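Probable outer membrane protein (Pseudomonas aeruginosa, PDB 3DWO) forms an outer-membrane β-barrel of the FadL family and probably carries long-chain fatty acids or other hydrophobic compounds across the membrane. Local coordinates at residues T48-D53 against V434-A439; A11-A16 against A400-F405; R237-G242 against S277-L282. One frame throughout, in Å; residues are numbered along the deposited sequence.

Interaction 1: residues T48-D53 against V434-A439; sequences TVNYAD and VFSLSA
Asn-50 carries the most specific side-chain contact between the antiparallel strands 48-53 and 434-439, whose segment axes approach to 4.7 Å with N-to-C directions 172° apart. Its CB lies over Phe-435 O and 3.9 Å from Val-434 CG1. CG of Asn-50 stands anti to the carbonyl carbon (chi1 -50°), which swings the amide across so that CG faces Ser-436 OG at 3.6 Å. The oxygen tip, OD1, accepts a hydrogen bond from the hydroxyl of Ser-436, which stands anti to its backbone N. The OD1-OG separation modelled between Asn-50 and Ser-436 is only 2.4 Å, but OG is also crowded from elsewhere, so the value is better read as an uncertain position than as exceptional strength. The other tip atom, ND2, turns the opposite way and makes a weak hydrogen bond to Leu-97 O. One amide thus links its strand to both neighbours.

Backbone bonds fix the register. Val-49 N donates to Leu-437 O at 2.9 Å, and Val-49 O accepts the longer return bond from Leu-437 N, 3.2 Å with the donor above the carbonyl plane. Around Tyr-51 and Phe-435 both bonds lie in the carbonyl planes, Tyr-51 N to Phe-435 O measuring 2.9 Å. Phe-435 turns its ring edge to Tyr-51 O, CD1 lying 3.6 Å from that oxygen.

Val-49, Tyr-51, Phe-435 and Leu-437 line the surface side, consistent with a lipid-facing wall. Thr-48, Asn-50, Ala-52, Val-434, Ser-436 and Ser-438 are buried on the other. The pairing of strand 44-63 with strand 423-441 closes the barrel, flanked by strands 93-105 and 395-411, while helix 10-14 packs on the buried face, where Thr-10 hydrogen-bonds Ser-438 OG.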
loop_
_atom_site.group_PDB
_atom_site.type_symbol
_atom_site.label_atom_id
_atom_site.label_comp_id
_atom_site.label_asym_id
_atom_site.label_seq_id
_atom_site.Cartn_x
_atom_site.Cartn_y
_atom_site.Cartn_z
ATOM N N THR A 48 -13.784 -2.484 -13.128
ATOM C CA THR A 48 -14.160 -2.205 -11.753
ATOM C C THR A 48 -13.659 -0.826 -11.353
ATOM O O THR A 48 -12.574 -0.405 -11.752
ATOM C CB THR A 48 -13.551 -3.244 -10.779
ATOM O OG1 THR A 48 -14.152 -4.528 -11.002
ATOM C CG2 THR A 48 -13.783 -2.820 -9.328
ATOM N N VAL A 49 -14.467 -0.117 -10.573
ATOM C CA VAL A 49 -14.090 1.195 -10.088
ATOM C C VAL A 49 -14.450 1.279 -8.608
ATOM O O VAL A 49 -15.620 1.180 -8.230
ATOM C CB VAL A 49 -14.802 2.305 -10.868
ATOM C CG1 VAL A 49 -16.296 2.055 -10.887
ATOM C CG2 VAL A 49 -14.497 3.644 -10.240
ATOM N N ASN A 50 -13.430 1.440 -7.771
ATOM C CA ASN A 50 -13.628 1.528 -6.328
ATOM C C ASN A 50 -13.311 2.920 -5.836
ATOM O O ASN A 50 -12.528 3.649 -6.446
ATOM C CB ASN A 50 -12.679 0.590 -5.573
ATOM C CG ASN A 50 -12.692 -0.814 -6.101
ATOM O OD1 ASN A 50 -13.675 -1.534 -5.956
ATOM N ND2 ASN A 50 -11.585 -1.223 -6.715
ATOM N N TYR A 51 -13.918 3.279 -4.716
ATOM C CA TYR A 51 -13.630 4.548 -4.088
ATOM C C TYR A 51 -13.324 4.195 -2.646
ATOM O O TYR A 51 -14.180 3.671 -1.926
ATOM C CB TYR A 51 -14.807 5.513 -4.155
ATOM C CG TYR A 51 -14.449 6.856 -3.571
ATOM C CD1 TYR A 51 -14.723 7.157 -2.237
ATOM C CD2 TYR A 51 -13.778 7.805 -4.337
ATOM C CE1 TYR A 51 -14.335 8.375 -1.682
ATOM C CE2 TYR A 51 -13.384 9.026 -3.794
ATOM C CZ TYR A 51 -13.665 9.306 -2.468
ATOM O OH TYR A 51 -13.280 10.518 -1.933
ATOM N N ALA A 52 -12.091 4.458 -2.238
ATOM C CA ALA A 52 -11.661 4.154 -0.888
ATOM C C ALA A 52 -11.616 5.411 -0.049
ATOM O O ALA A 52 -10.980 6.400 -0.416
ATOM C CB ALA A 52 -10.302 3.493 -0.911
ATOM N N ASP A 53 -12.313 5.357 1.078
ATOM C CA ASP A 53 -12.380 6.463 2.008
ATOM C C ASP A 53 -11.634 6.027 3.258
ATOM O O ASP A 53 -12.087 5.145 3.986
ATOM C CB ASP A 53 -13.840 6.783 2.328
ATOM C CG ASP A 53 -13.976 7.848 3.384
ATOM O OD1 ASP A 53 -13.219 8.839 3.325
ATOM O OD2 ASP A 53 -14.843 7.696 4.270
ATOM N N VAL A 434 -14.825 1.085 1.636
ATOM C CA VAL A 434 -14.716 1.050 0.187
ATOM C C VAL A 434 -16.070 0.815 -0.479
ATOM O O VAL A 434 -16.873 -0.001 -0.021
ATOM C CB VAL A 434 -13.739 -0.071 -0.264
ATOM C CG1 VAL A 434 -13.555 -0.035 -1.782
ATOM C CG2 VAL A 434 -12.391 0.081 0.446
ATOM N N PHE A 435 -16.321 1.556 -1.550
ATOM C CA PHE A 435 -17.544 1.419 -2.325
ATOM C C PHE A 435 -17.037 0.884 -3.656
ATOM O O PHE A 435 -16.112 1.447 -4.239
ATOM C CB PHE A 435 -18.220 2.774 -2.511
ATOM C CG PHE A 435 -18.523 3.475 -1.219
ATOM C CD1 PHE A 435 -17.510 4.107 -0.502
ATOM C CD2 PHE A 435 -19.811 3.463 -0.694
ATOM C CE1 PHE A 435 -17.773 4.713 0.720
ATOM C CE2 PHE A 435 -20.087 4.065 0.529
ATOM C CZ PHE A 435 -19.065 4.693 1.240
ATOM N N SER A 436 -17.629 -0.206 -4.130
ATOM C CA SER A 436 -17.183 -0.830 -5.370
ATOM C C SER A 436 -18.319 -1.043 -6.366
ATOM O O SER A 436 -19.449 -1.345 -5.981
ATOM C CB SER A 436 -16.519 -2.170 -5.035
ATOM O OG SER A 436 -15.806 -2.694 -6.141
ATOM N N LEU A 437 -18.009 -0.891 -7.648
ATOM C CA LEU A 437 -18.996 -1.060 -8.706
ATOM C C LEU A 437 -18.292 -1.577 -9.960
ATOM O O LEU A 437 -17.249 -1.057 -10.341
ATOM C CB LEU A 437 -19.663 0.283 -9.000
ATOM C CG LEU A 437 -21.106 0.272 -9.505
ATOM C CD1 LEU A 437 -22.042 -0.198 -8.391
ATOM C CD2 LEU A 437 -21.490 1.677 -9.951
ATOM N N SER A 438 -18.850 -2.608 -10.591
ATOM C CA SER A 438 -18.240 -3.165 -11.797
ATOM C C SER A 438 -19.245 -3.573 -12.863
ATOM O O SER A 438 -20.416 -3.813 -12.580
ATOM C CB SER A 438 -17.392 -4.390 -11.457
ATOM O OG SER A 438 -18.220 -5.486 -11.115
ATOM N N ALA A 439 -18.763 -3.658 -14.095
ATOM C CA ALA A 439 -19.580 -4.062 -15.228
ATOM C C ALA A 439 -18.829 -5.192 -15.904
ATOM O O ALA A 439 -17.673 -5.032 -16.288
ATOM C CB ALA A 439 -19.764 -2.900 -16.191
#

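Interaction 2: residues A11-A16 against A400-F405; sequences AGWGRA and AYSRQF. With C8E ((hydroxyethyloxy)tri(ethyloxy)octane), chain E; C8E ((hydroxyethyloxy)tri(ethyloxy)octane), chain F.
Ser-402 OG is the best-held polar atom here, gripped by two hydrogen bonds of unequal quality. The stronger partner is the hydroxyl of Ser-382 on the adjoining strand. The second is Gln-404 NE2, 2.9 Å from Ser-402 OG, a weak bond because the N-H points well off the line (116° at the hydrogen). The hydroxyl stands anti to its backbone N, a torsion that sets it at the edge of the Trp-13 ring, in the ring plane and 3.8 Å from Trp-13 CE3. Ser-402 CB approaches the same CE3 atom of Trp-13 obliquely, at 3.7 Å.

The indole therefore rests its benzene half along the side chains of strand 400-405. Farther out, its CZ3 meets Gln-404 NE2 at 4.0 Å, with the amide plane turned 70° from the ring. Gln-404 is bent at chi2 (77°), which folds the amide back toward Ser-402 and leaves CG against a bound detergent, 3.4 Å from C13 of C8E chain E. The same detergent lies at the indole edge. On the strand's opposite side, the Phe-405 ring is sandwiched between Arg-403 CG and C2 of a second detergent, C8E chain F.

At its base the methyl of Ala-400 packs on the helix, CB 3.6 Å from the backbone N of Gly-14 and 4.0 Å from Trp-13 CB, bringing the helix backbone down onto the strand. A Schellman motif then ends the helix, with Ala-16 at positive phi as the C-prime residue.

In FadL relatives the N-terminal segment forms a plug inside the barrel, and this placement agrees. Helix 10-14 lies against strand 395-411, Trp-13 also touches Val-434 and Ser-436 of strand 423-441 and Phe-380 of strand 378-388, and Arg-15 reaches a salt bridge with Asp-344.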
loop_
_atom_site.group_PDB
_atom_site.type_symbol
_atom_site.label_atom_id
_atom_site.label_comp_id
_atom_site.label_asym_id
_atom_site.label_seq_id
_atom_site.Cartn_x
_atom_site.Cartn_y
_atom_site.Cartn_z
ATOM N N ALA A 11 -17.070 -8.106 -7.117
ATOM C CA ALA A 11 -17.577 -9.354 -6.557
ATOM C C ALA A 11 -16.638 -9.764 -5.426
ATOM O O ALA A 11 -17.084 -10.122 -4.343
ATOM C CB ALA A 11 -17.621 -10.439 -7.629
ATOM N N GLY A 12 -15.336 -9.699 -5.684
ATOM C CA GLY A 12 -14.360 -10.048 -4.662
ATOM C C GLY A 12 -14.523 -9.180 -3.422
ATOM O O GLY A 12 -14.529 -9.688 -2.294
ATOM N N TRP A 13 -14.661 -7.870 -3.619
ATOM C CA TRP A 13 -14.837 -6.961 -2.493
ATOM C C TRP A 13 -16.080 -7.323 -1.698
ATOM O O TRP A 13 -16.096 -7.202 -0.473
ATOM C CB TRP A 13 -14.947 -5.507 -2.965
ATOM C CG TRP A 13 -13.617 -4.826 -3.112
ATOM C CD1 TRP A 13 -12.953 -4.564 -4.274
ATOM C CD2 TRP A 13 -12.767 -4.370 -2.052
ATOM N NE1 TRP A 13 -11.742 -3.977 -4.007
ATOM C CE2 TRP A 13 -11.599 -3.847 -2.651
ATOM C CE3 TRP A 13 -12.877 -4.354 -0.654
ATOM C CZ2 TRP A 13 -10.544 -3.314 -1.901
ATOM C CZ3 TRP A 13 -11.827 -3.823 0.094
ATOM C CH2 TRP A 13 -10.676 -3.311 -0.535
ATOM N N GLY A 14 -17.117 -7.768 -2.405
ATOM C CA GLY A 14 -18.366 -8.132 -1.757
ATOM C C GLY A 14 -18.250 -9.286 -0.777
ATOM O O GLY A 14 -19.040 -9.391 0.161
ATOM N N ARG A 15 -17.272 -10.162 -0.987
ATOM C CA ARG A 15 -17.080 -11.296 -0.089
ATOM C C ARG A 15 -15.738 -11.249 0.635
ATOM O O ARG A 15 -15.182 -12.286 1.009
ATOM C CB ARG A 15 -17.224 -12.614 -0.858
ATOM C CG ARG A 15 -16.458 -12.669 -2.164
ATOM C CD ARG A 15 -16.660 -14.007 -2.858
ATOM N NE ARG A 15 -15.948 -14.054 -4.130
ATOM C CZ ARG A 15 -16.515 -13.899 -5.322
ATOM N NH1 ARG A 15 -17.820 -13.693 -5.425
ATOM N NH2 ARG A 15 -15.770 -13.939 -6.413
ATOM N N ALA A 16 -15.234 -10.035 0.848
ATOM C CA ALA A 16 -13.962 -9.820 1.533
ATOM C C ALA A 16 -12.823 -10.613 0.903
ATOM O O ALA A 16 -11.930 -11.093 1.603
ATOM C CB ALA A 16 -14.092 -10.179 3.012
ATOM N N ALA A 400 -20.701 -3.350 -4.154
ATOM C CA ALA A 400 -20.136 -3.856 -2.919
ATOM C C ALA A 400 -19.799 -2.716 -1.980
ATOM O O ALA A 400 -19.528 -1.593 -2.411
ATOM C CB ALA A 400 -18.878 -4.678 -3.214
ATOM N N TYR A 401 -19.848 -3.015 -0.688
ATOM C CA TYR A 401 -19.503 -2.063 0.348
ATOM C C TYR A 401 -18.628 -2.848 1.294
ATOM O O TYR A 401 -18.937 -3.989 1.623
ATOM C CB TYR A 401 -20.723 -1.567 1.119
ATOM C CG TYR A 401 -20.329 -0.681 2.285
ATOM C CD1 TYR A 401 -19.751 0.572 2.069
ATOM C CD2 TYR A 401 -20.472 -1.121 3.599
ATOM C CE1 TYR A 401 -19.325 1.366 3.136
ATOM C CE2 TYR A 401 -20.047 -0.334 4.673
ATOM C CZ TYR A 401 -19.475 0.906 4.433
ATOM O OH TYR A 401 -19.060 1.684 5.489
ATOM N N SER A 402 -17.535 -2.242 1.728
ATOM C CA SER A 402 -16.636 -2.921 2.637
ATOM C C SER A 402 -16.113 -1.958 3.693
ATOM O O SER A 402 -15.653 -0.861 3.381
ATOM C CB SER A 402 -15.475 -3.541 1.859
ATOM O OG SER A 402 -14.627 -4.264 2.725
ATOM N N ARG A 403 -16.208 -2.373 4.949
ATOM C CA ARG A 403 -15.739 -1.563 6.055
ATOM C C ARG A 403 -14.519 -2.249 6.654
ATOM O O ARG A 403 -14.504 -3.464 6.829
ATOM C CB ARG A 403 -16.836 -1.410 7.115
ATOM C CG ARG A 403 -16.345 -0.851 8.440
ATOM C CD ARG A 403 -15.684 0.516 8.272
ATOM N NE ARG A 403 -14.877 0.901 9.433
ATOM C CZ ARG A 403 -15.370 1.158 10.640
ATOM N NH1 ARG A 403 -16.678 1.079 10.859
ATOM N NH2 ARG A 403 -14.556 1.489 11.633
ATOM N N GLN A 404 -13.492 -1.464 6.949
ATOM C CA GLN A 404 -12.279 -2.001 7.537
ATOM C C GLN A 404 -12.101 -1.414 8.927
ATOM O O GLN A 404 -11.941 -0.198 9.084
ATOM C CB GLN A 404 -11.055 -1.663 6.680
ATOM C CG GLN A 404 -11.068 -2.237 5.264
ATOM C CD GLN A 404 -11.980 -1.475 4.317
ATOM O OE1 GLN A 404 -11.915 -0.247 4.233
ATOM N NE2 GLN A 404 -12.830 -2.200 3.593
ATOM N N PHE A 405 -12.152 -2.280 9.933
ATOM C CA PHE A 405 -11.972 -1.857 11.310
ATOM C C PHE A 405 -10.510 -2.094 11.656
ATOM O O PHE A 405 -10.056 -3.235 11.711
ATOM C CB PHE A 405 -12.857 -2.668 12.262
ATOM C CG PHE A 405 -14.322 -2.615 11.929
ATOM C CD1 PHE A 405 -14.877 -3.515 11.020
ATOM C CD2 PHE A 405 -15.148 -1.660 12.520
ATOM C CE1 PHE A 405 -16.238 -3.467 10.706
ATOM C CE2 PHE A 405 -16.507 -1.602 12.214
ATOM C CZ PHE A 405 -17.053 -2.505 11.307
HETATM C C1 C8E E . -3.555 7.215 -4.528
HETATM C C2 C8E E . -3.543 6.655 -3.184
HETATM C C3 C8E E . -3.498 5.196 -3.139
HETATM C C4 C8E E . -4.857 4.722 -2.948
HETATM C C5 C8E E . -4.850 3.660 -1.921
HETATM C C6 C8E E . -6.054 2.867 -2.026
HETATM C C7 C8E E . -5.953 2.094 -0.806
HETATM C C8 C8E E . -7.279 2.063 -0.176
HETATM O O9 C8E E . -7.758 1.122 0.760
HETATM C C10 C8E E . -7.829 -0.245 0.411
HETATM C C11 C8E E . -8.364 -0.917 1.637
HETATM O O12 C8E E . -7.526 -0.650 2.779
HETATM C C13 C8E E . -8.121 -0.956 4.072
HETATM C C14 C8E E . -7.825 -0.224 5.419
HETATM O O15 C8E E . -7.812 1.192 5.759
HETATM C C16 C8E E . -6.501 1.760 5.557
HETATM C C17 C8E E . -5.581 1.696 6.787
HETATM O O18 C8E E . -5.242 2.852 7.577
HETATM C C19 C8E E . -4.041 3.519 7.095
HETATM C C20 C8E E . -2.697 3.585 7.908
HETATM O O21 C8E E . -1.611 2.747 7.502
HETATM C C2 C8E F . -15.430 -4.848 14.782
HETATM C C3 C8E F . -14.722 -5.033 16.049
HETATM C C4 C8E F . -13.782 -3.927 16.188
HETATM C C5 C8E F . -12.434 -4.471 16.546
HETATM C C6 C8E F . -11.355 -3.602 16.073
HETATM C C7 C8E F . -10.882 -4.354 14.913
HETATM C C8 C8E F . -9.398 -4.403 14.882
HETATM O O9 C8E F . -8.596 -5.536 14.565
HETATM C C10 C8E F . -8.700 -6.693 15.376
HETATM C C11 C8E F . -7.763 -7.709 14.788
#

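Interaction 3: residues R237-G242 against S277-L282; sequences RNKLKG and SASARL. With SO4 (sulfate ion), chain B.
Two like-charged guanidinium groups lie stacked face to face, those of Arg-237 and Arg-281, with centres 3.3 Å apart and planes only 19° from parallel. Arg-281 NH2 sits over the centre of the Arg-237 group, 3.0 Å from Arg-237 CZ. The repulsion is probably offset by Asp-283, which forms salt bridges to NH2 of both arginines. A sulfate, probably from the crystallisation liquor, approaches the Arg-281 edge in plane, its O3 accepting a bond of 2.7 Å from Arg-281 NH1. Bends at chi2 and chi3 in Arg-237 and at chi3 in Arg-281 bring the two heads together, while Lys-239 CB backs the other face of the Arg-281 group.

Beneath this cluster runs the antiparallel sheet of the barrel. Strand 275-281 pairs with strand 226-248, and Ser-279 also bonds through its backbone to Lys-320 of strand 316-321. Reciprocal backbone bonds tie Leu-240 to Ala-280 and Gly-242 to Ala-278, Leu-240 N to Ala-280 O measuring 2.9 Å.

Just beyond the last strand pair, Leu-282 N still donates to Asn-238 O at 2.8 Å, nearly along the C=O axis. A side-chain bond follows, Asn-238 ND2 to Leu-282 O at 3.2 Å from above the carbonyl plane, and Asn-209 ND2 holds the amide by donating to Asn-238 OD1. Leu-240 and Leu-282, both buried, run side by side, Leu-240 CD2 being 3.9 Å from Leu-282 CB.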
loop_
_atom_site.group_PDB
_atom_site.type_symbol
_atom_site.label_atom_id
_atom_site.label_comp_id
_atom_site.label_asym_id
_atom_site.label_seq_id
_atom_site.Cartn_x
_atom_site.Cartn_y
_atom_site.Cartn_z
ATOM N N ARG A 237 11.530 -6.284 -7.861
ATOM C CA ARG A 237 12.638 -5.373 -7.608
ATOM C C ARG A 237 12.172 -4.019 -8.121
ATOM O O ARG A 237 11.738 -3.890 -9.269
ATOM C CB ARG A 237 13.885 -5.838 -8.353
ATOM C CG ARG A 237 14.389 -7.191 -7.889
ATOM C CD ARG A 237 15.733 -7.074 -7.190
ATOM N NE ARG A 237 15.623 -6.594 -5.816
ATOM C CZ ARG A 237 16.630 -6.049 -5.138
ATOM N NH1 ARG A 237 17.821 -5.911 -5.712
ATOM N NH2 ARG A 237 16.450 -5.651 -3.883
ATOM N N ASN A 238 12.283 -3.005 -7.274
ATOM C CA ASN A 238 11.766 -1.696 -7.628
ATOM C C ASN A 238 12.585 -0.549 -7.020
ATOM O O ASN A 238 12.327 -0.107 -5.899
ATOM C CB ASN A 238 10.304 -1.671 -7.156
ATOM C CG ASN A 238 9.519 -0.494 -7.682
ATOM O OD1 ASN A 238 9.790 0.033 -8.764
ATOM N ND2 ASN A 238 8.514 -0.088 -6.921
ATOM N N LYS A 239 13.578 -0.081 -7.771
ATOM C CA LYS A 239 14.427 1.015 -7.329
ATOM C C LYS A 239 13.859 2.318 -7.873
ATOM O O LYS A 239 13.965 2.600 -9.068
ATOM C CB LYS A 239 15.854 0.820 -7.840
ATOM C CG LYS A 239 16.815 1.943 -7.483
ATOM C CD LYS A 239 18.229 1.572 -7.920
ATOM C CE LYS A 239 19.231 2.671 -7.619
ATOM N NZ LYS A 239 20.603 2.264 -8.052
ATOM N N LEU A 240 13.246 3.103 -6.993
ATOM C CA LEU A 240 12.651 4.374 -7.379
ATOM C C LEU A 240 13.738 5.417 -7.617
ATOM O O LEU A 240 14.719 5.499 -6.871
ATOM C CB LEU A 240 11.685 4.850 -6.285
ATOM C CG LEU A 240 10.301 4.190 -6.184
ATOM C CD1 LEU A 240 10.373 2.702 -6.450
ATOM C CD2 LEU A 240 9.725 4.461 -4.800
ATOM N N LYS A 241 13.560 6.209 -8.668
ATOM C CA LYS A 241 14.525 7.234 -9.015
ATOM C C LYS A 241 13.821 8.555 -9.252
ATOM O O LYS A 241 12.699 8.590 -9.757
ATOM C CB LYS A 241 15.298 6.818 -10.268
ATOM C CG LYS A 241 15.963 5.453 -10.134
ATOM C CD LYS A 241 16.643 5.037 -11.420
ATOM C CE LYS A 241 16.817 3.529 -11.469
ATOM N NZ LYS A 241 15.503 2.808 -11.409
ATOM N N GLY A 242 14.499 9.636 -8.889
ATOM C CA GLY A 242 13.938 10.964 -9.041
ATOM C C GLY A 242 14.847 12.027 -8.436
ATOM O O GLY A 242 16.042 12.072 -8.736
ATOM N N SER A 277 19.652 14.723 -7.429
ATOM C CA SER A 277 18.960 13.539 -7.927
ATOM C C SER A 277 18.929 12.550 -6.759
ATOM O O SER A 277 19.688 12.706 -5.800
ATOM C CB SER A 277 19.713 12.953 -9.123
ATOM O OG SER A 277 21.030 12.602 -8.753
ATOM N N ALA A 278 18.066 11.539 -6.828
ATOM C CA ALA A 278 17.960 10.594 -5.721
ATOM C C ALA A 278 17.329 9.265 -6.104
ATOM O O ALA A 278 16.725 9.131 -7.165
ATOM C CB ALA A 278 17.143 11.231 -4.603
ATOM N N SER A 279 17.462 8.287 -5.216
ATOM C CA SER A 279 16.873 6.969 -5.434
ATOM C C SER A 279 16.489 6.359 -4.088
ATOM O O SER A 279 16.946 6.808 -3.037
ATOM C CB SER A 279 17.856 6.041 -6.156
ATOM O OG SER A 279 18.945 5.706 -5.317
ATOM N N ALA A 280 15.644 5.335 -4.132
ATOM C CA ALA A 280 15.203 4.647 -2.938
ATOM C C ALA A 280 14.542 3.344 -3.361
ATOM O O ALA A 280 13.597 3.356 -4.151
ATOM C CB ALA A 280 14.207 5.520 -2.160
ATOM N N ARG A 281 15.048 2.220 -2.859
ATOM C CA ARG A 281 14.463 0.925 -3.194
ATOM C C ARG A 281 13.143 0.780 -2.452
ATOM O O ARG A 281 13.024 1.193 -1.299
ATOM C CB ARG A 281 15.369 -0.239 -2.772
ATOM C CG ARG A 281 16.675 -0.359 -3.530
ATOM C CD ARG A 281 17.151 -1.810 -3.523
ATOM N NE ARG A 281 16.325 -2.629 -4.403
ATOM C CZ ARG A 281 16.557 -2.790 -5.702
ATOM N NH1 ARG A 281 17.603 -2.195 -6.270
ATOM N NH2 ARG A 281 15.734 -3.524 -6.440
ATOM N N LEU A 282 12.159 0.192 -3.124
ATOM C CA LEU A 282 10.846 -0.040 -2.534
ATOM C C LEU A 282 10.272 -1.247 -3.274
ATOM O O LEU A 282 9.290 -1.142 -4.010
ATOM C CB LEU A 282 9.955 1.194 -2.717
ATOM C CG LEU A 282 8.727 1.407 -1.814
ATOM C CD1 LEU A 282 7.724 0.299 -2.025
ATOM C CD2 LEU A 282 9.146 1.449 -0.359
HETATM S S SO4 B . 20.432 -0.187 -4.123
HETATM O O1 SO4 B . 21.795 -0.748 -4.045
HETATM O O2 SO4 B . 19.717 -0.482 -2.866
HETATM O O3 SO4 B . 19.727 -0.809 -5.259
HETATM O O4 SO4 B . 20.495 1.275 -4.314
#

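Interactions 1 and 2 adjoin, their centres 10 Å apart, because strands 395-411 and 423-441 are consecutive in the chain and neighbours in the barrel wall; Val-434 N to Ser-402 O, at 2.7 Å, is one probable bond between them. Their segments alternate along the sequence (11-16, 48-53, 400-405, 434-439). Interaction 3 is nested inside both loops and lies on the other side of the chain's centre, its centre about 30 Å from that of interaction 1 and 33 Å from that of interaction 2. Through contacts with strands 395-411 and 423-441, the first two tie the barrel's closing seam to the N-terminal helix, probably part of a plug as in FadL relatives; interaction 3 belongs to the far side.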